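Local atomic coordinates of FAD-binding PCMH-type domain-containing protein (Gibberella zeae, PDB entry 6YJO), a protein that binds FAD through two covalent links and probably works as an oxidoreductase of the oxygen-dependent FAD-linked family. Residues V126-D131 and G153-P158; M323-K326 and A332-Q335. All coordinates share one frame; numbering follows the deposited sequence.

Interaction 1: residues V126-D131 and G153-P158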
loop_
_atom_site.group_PDB
_atom_site.type_symbol
_atom_site.label_atom_id
_atom_site.label_comp_id
_atom_site.label_asym_id
_atom_site.label_seq_id
_atom_site.Cartn_x
_atom_site.Cartn_y
_atom_site.Cartn_z
ATOM N N VAL A 126 -0.252 -1.011 -20.223
ATOM C CA VAL A 126 0.097 0.373 -19.913
ATOM C C VAL A 126 0.083 1.167 -21.210
ATOM O O VAL A 126 0.444 0.649 -22.273
ATOM C CB VAL A 126 1.477 0.474 -19.230
ATOM C CG1 VAL A 126 1.822 1.931 -18.940
ATOM C CG2 VAL A 126 1.516 -0.355 -17.953
ATOM N N THR A 127 -0.345 2.425 -21.126
ATOM C CA THR A 127 -0.410 3.311 -22.285
ATOM C C THR A 127 -0.065 4.722 -21.836
ATOM O O THR A 127 -0.748 5.281 -20.973
ATOM C CB THR A 127 -1.803 3.272 -22.929
ATOM O OG1 THR A 127 -2.017 1.992 -23.540
ATOM C CG2 THR A 127 -1.945 4.358 -23.981
ATOM N N LEU A 128 0.994 5.287 -22.418
ATOM C CA LEU A 128 1.461 6.635 -22.112
ATOM C C LEU A 128 0.993 7.578 -23.215
ATOM O O LEU A 128 1.357 7.402 -24.383
ATOM C CB LEU A 128 2.987 6.669 -21.986
ATOM C CG LEU A 128 3.641 8.046 -21.830
ATOM C CD1 LEU A 128 3.146 8.776 -20.585
ATOM C CD2 LEU A 128 5.155 7.914 -21.790
ATOM N N ASN A 129 0.187 8.569 -22.843
ATOM C CA ASN A 129 -0.308 9.570 -23.778
ATOM C C ASN A 129 0.714 10.692 -23.947
ATOM O O ASN A 129 1.699 10.789 -23.210
ATOM C CB ASN A 129 -1.643 10.136 -23.293
ATOM C CG ASN A 129 -2.743 9.095 -23.276
ATOM O OD1 ASN A 129 -3.031 8.465 -24.294
ATOM N ND2 ASN A 129 -3.361 8.905 -22.116
ATOM N N LYS A 130 0.456 11.559 -24.929
ATOM C CA LYS A 130 1.401 12.617 -25.267
ATOM C C LYS A 130 1.325 13.790 -24.299
ATOM O O LYS A 130 2.328 14.489 -24.108
ATOM C CB LYS A 130 1.153 13.103 -26.695
ATOM C CG LYS A 130 1.488 12.083 -27.775
ATOM C CD LYS A 130 2.943 11.648 -27.707
ATOM C CE LYS A 130 3.360 10.903 -28.961
ATOM N NZ LYS A 130 4.636 10.168 -28.768
ATOM N N ASP A 131 0.161 14.029 -23.691
ATOM C CA ASP A 131 0.032 15.051 -22.661
ATOM C C ASP A 131 0.552 14.579 -21.308
ATOM O O ASP A 131 0.426 15.313 -20.322
ATOM C CB ASP A 131 -1.430 15.515 -22.549
ATOM C CG ASP A 131 -2.378 14.416 -22.086
ATOM O OD1 ASP A 131 -1.925 13.284 -21.815
ATOM O OD2 ASP A 131 -3.593 14.694 -21.991
ATOM N N GLY A 153 8.159 6.512 -22.792
ATOM C CA GLY A 153 8.752 7.834 -22.832
ATOM C C GLY A 153 9.974 7.844 -21.938
ATOM O O GLY A 153 10.906 7.062 -22.147
ATOM N N LYS A 154 9.994 8.733 -20.948
ATOM C CA LYS A 154 10.844 8.578 -19.777
ATOM C C LYS A 154 10.031 9.059 -18.577
ATOM O O LYS A 154 10.387 9.998 -17.871
ATOM C CB LYS A 154 12.166 9.333 -19.905
ATOM C CG LYS A 154 13.281 8.542 -20.571
ATOM C CD LYS A 154 14.634 9.127 -20.197
ATOM C CE LYS A 154 15.785 8.444 -20.912
ATOM N NZ LYS A 154 17.082 8.829 -20.294
ATOM N N ARG A 155 8.897 8.402 -18.360
ATOM C CA ARG A 155 7.893 8.858 -17.419
ATOM C C ARG A 155 7.738 7.838 -16.302
ATOM O O ARG A 155 8.181 6.690 -16.408
ATOM C CB ARG A 155 6.550 9.093 -18.125
ATOM C CG ARG A 155 6.642 9.984 -19.362
ATOM C CD ARG A 155 7.177 11.375 -19.052
ATOM N NE ARG A 155 6.261 12.148 -18.216
ATOM C CZ ARG A 155 6.418 13.436 -17.922
ATOM N NH1 ARG A 155 7.457 14.111 -18.397
ATOM N NH2 ARG A 155 5.530 14.053 -17.154
ATOM N N ALA A 156 7.093 8.277 -15.227
ATOM C CA ALA A 156 6.987 7.477 -14.020
ATOM C C ALA A 156 5.866 8.032 -13.159
ATOM O O ALA A 156 5.446 9.183 -13.315
ATOM C CB ALA A 156 8.303 7.471 -13.239
ATOM N N ILE A 157 5.381 7.190 -12.252
ATOM C CA ILE A 157 4.473 7.630 -11.200
ATOM C C ILE A 157 5.052 7.178 -9.863
ATOM O O ILE A 157 5.836 6.221 -9.805
ATOM C CB ILE A 157 3.042 7.080 -11.401
ATOM C CG1 ILE A 157 3.055 5.556 -11.544
ATOM C CG2 ILE A 157 2.390 7.709 -12.624
ATOM C CD1 ILE A 157 1.677 4.974 -11.829
ATOM N N PRO A 158 4.694 7.858 -8.775
ATOM C CA PRO A 158 5.240 7.481 -7.464
ATOM C C PRO A 158 4.538 6.247 -6.912
ATOM O O PRO A 158 3.309 6.167 -6.909
ATOM C CB PRO A 158 4.973 8.717 -6.603
ATOM C CG PRO A 158 3.753 9.338 -7.217
ATOM C CD PRO A 158 3.840 9.056 -8.699
#
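Leu128 reaches across from the end of strand 126-128 and lays one of its two methyls, CD2, against both the turn at Gly153 and the side chain of Arg155. CD2 lies 3.5 Å from the backbone N of Gly153 and equally 3.5 Å from CG of Arg155. The other methyl, CD1, meets Arg155 alone, 3.9 Å from the same CG, which therefore faces the fork of the leucine. With its CG anti to the backbone N (chi1 173°), Leu128 carries both methyls out toward 153-158.

The two side chains cross at about a right angle, and what Arg155 offers the leucine is the aliphatic start of its chain: CG makes the close approach and CB stands 4.1 Å from CD2. Beyond CG the arginine bends twice, at chi2 (-60°) and chi3 (-66°), which turns its polar end away from Leu128. There NE hydrogen-bonds Thr234 OG1 on strand 226-236, and this anchors the bent chain while its CG packs on the leucine.

In the fold, the contact bridges two edges of the antiparallel sheet in the FAD-binding domain. Strand 126-128 pairs with 133-137, strand 155-156 pairs with 226-236, and those two inner strands pair with each other; helix 142-152 makes the connection back to 155-156. Gly153 is the first residue to leave the helical conformation, and the methyl of Leu128 settles against it just where that helix gives way to the strand. Phe152, the last residue of the helix, also touches Leu128. The nearest alpha carbons, those of Leu128 and Gly153, are still 7.4 Å apart, a gap spanned by the leucine side chain. Only 113 Å² is buried between the segments, near the protein surface.

Interaction 2: residues M323-K326 and A332-Q335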
loop_
_atom_site.group_PDB
_atom_site.type_symbol
_atom_site.label_atom_id
_atom_site.label_comp_id
_atom_site.label_asym_id
_atom_site.label_seq_id
_atom_site.Cartn_x
_atom_site.Cartn_y
_atom_site.Cartn_z
ATOM N N MET A 323 17.682 2.647 -9.389
ATOM C CA MET A 323 17.254 2.787 -8.001
ATOM C C MET A 323 16.087 1.857 -7.685
ATOM O O MET A 323 16.025 1.283 -6.591
ATOM C CB MET A 323 16.878 4.242 -7.717
ATOM C CG MET A 323 16.250 4.487 -6.344
ATOM S SD MET A 323 14.471 4.133 -6.255
ATOM C CE MET A 323 13.831 5.134 -7.603
ATOM N N LEU A 324 15.146 1.707 -8.621
ATOM C CA LEU A 324 14.030 0.795 -8.397
ATOM C C LEU A 324 14.504 -0.648 -8.291
ATOM O O LEU A 324 13.914 -1.441 -7.548
ATOM C CB LEU A 324 13.000 0.938 -9.520
ATOM C CG LEU A 324 12.283 2.291 -9.610
ATOM C CD1 LEU A 324 11.362 2.336 -10.825
ATOM C CD2 LEU A 324 11.508 2.590 -8.334
ATOM N N ASN A 325 15.567 -1.006 -9.019
ATOM C CA ASN A 325 16.117 -2.353 -8.906
ATOM C C ASN A 325 16.875 -2.548 -7.598
ATOM O O ASN A 325 16.847 -3.643 -7.027
ATOM C CB ASN A 325 17.035 -2.652 -10.091
ATOM C CG ASN A 325 16.284 -3.220 -11.279
ATOM O OD1 ASN A 325 15.685 -4.293 -11.191
ATOM N ND2 ASN A 325 16.331 -2.516 -12.406
ATOM N N LYS A 326 17.550 -1.509 -7.103
ATOM C CA LYS A 326 18.322 -1.664 -5.873
ATOM C C LYS A 326 17.418 -1.893 -4.673
ATOM O O LYS A 326 17.832 -2.532 -3.699
ATOM C CB LYS A 326 19.203 -0.437 -5.635
ATOM C CG LYS A 326 19.986 -0.492 -4.324
ATOM C CD LYS A 326 21.317 0.257 -4.418
ATOM C CE LYS A 326 22.103 0.170 -3.112
ATOM N NZ LYS A 326 21.368 0.777 -1.964
ATOM N N ALA A 332 12.889 -8.975 -10.104
ATOM C CA ALA A 332 12.985 -8.269 -11.374
ATOM C C ALA A 332 11.798 -7.323 -11.535
ATOM O O ALA A 332 10.664 -7.663 -11.193
ATOM C CB ALA A 332 13.039 -9.271 -12.525
ATOM N N LEU A 333 12.062 -6.129 -12.070
ATOM C CA LEU A 333 11.043 -5.082 -12.101
ATOM C C LEU A 333 9.821 -5.525 -12.901
ATOM O O LEU A 333 8.707 -5.575 -12.373
ATOM C CB LEU A 333 11.633 -3.788 -12.676
ATOM C CG LEU A 333 12.469 -2.887 -11.759
ATOM C CD1 LEU A 333 12.518 -1.479 -12.334
ATOM C CD2 LEU A 333 11.928 -2.849 -10.326
ATOM N N ASP A 334 10.015 -5.882 -14.170
ATOM C CA ASP A 334 8.893 -6.133 -15.070
ATOM C C ASP A 334 8.133 -7.391 -14.664
ATOM O O ASP A 334 8.165 -8.394 -15.380
ATOM C CB ASP A 334 9.390 -6.243 -16.517
ATOM C CG ASP A 334 8.258 -6.222 -17.529
ATOM O OD1 ASP A 334 7.084 -6.194 -17.106
ATOM O OD2 ASP A 334 8.544 -6.230 -18.746
ATOM N N GLN A 335 7.430 -7.338 -13.531
ATOM C CA GLN A 335 6.641 -8.471 -13.056
ATOM C C GLN A 335 5.334 -8.550 -13.832
ATOM O O GLN A 335 4.650 -7.538 -14.012
ATOM C CB GLN A 335 6.330 -8.341 -11.562
ATOM C CG GLN A 335 7.489 -8.612 -10.616
ATOM C CD GLN A 335 8.102 -9.992 -10.802
ATOM O OE1 GLN A 335 7.468 -10.900 -11.338
ATOM N NE2 GLN A 335 9.353 -10.145 -10.378
#
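The last turn of helix 320-326 and the irregular segment 332-335 come closest at Asn325 and Leu333, whose CA atoms are 6.6 Å apart. The helix presents side chains and a carbonyl; the loop answers with Leu333 alone. Just past Leu333 the chain folds tightly through an inverse gamma turn centred on Asp334.

The helix and the loop after it lie in the chain between strands 314-315 and 346-352 of the seven-stranded antiparallel sheet. Met323 and Lys326 touch Pro243 on strand 242-248 of that sheet, while both leucines pack on helix 142-152 of the FAD-binding domain, Leu324 through Ala146 and Leu333 through Thr147. The contact thus sits where these two parts of the protein meet.

Leu333 holds its CG anti to the carbonyl carbon (chi1 -80°), which sends its fork toward the helix. CD1 of Leu333 lies 3.7 Å from CB of Leu324, an apolar contact with the root of that side chain rather than its tip. CD2 of Leu333 instead rests on the backbone, 3.7 Å from the carbonyl O of Leu324. Asn325 flanks the branch point: its OD1 is 3.6 Å from Leu333 CG, while its ND2 comes within 4.0 Å of Leu333 CD1. The amide meets the leucine by van der Waals contact, its chain crossing that of Leu333 obliquely, and ND2 makes a weak hydrogen bond back to Ile321 O within its own helix. Buried Leu333 also meets Pro163, next in the chain to Cys162, one of the two residues covalently bound to FAD.

How the interactions relate
Interactions 1 and 2 follow one another along the chain, 126-131 with 153-158 closing well before 323-326 with 332-335 opens. Their centres lie 17 Å apart and their nearest atoms about 6 Å, so they do not touch directly. Helix 142-152 is their common neighbour, its C-terminal end meeting interaction 1 and its middle interaction 2. The two differ in relation to the cofactor. Interaction 1 lies at the surface, away from the FAD-binding residues, whereas in interaction 2 the side chain of Leu324 is about 10 Å from the FAD and about 7 Å from that of the FAD-binding Ser161, and that of Leu333 about 9 Å from Cys162.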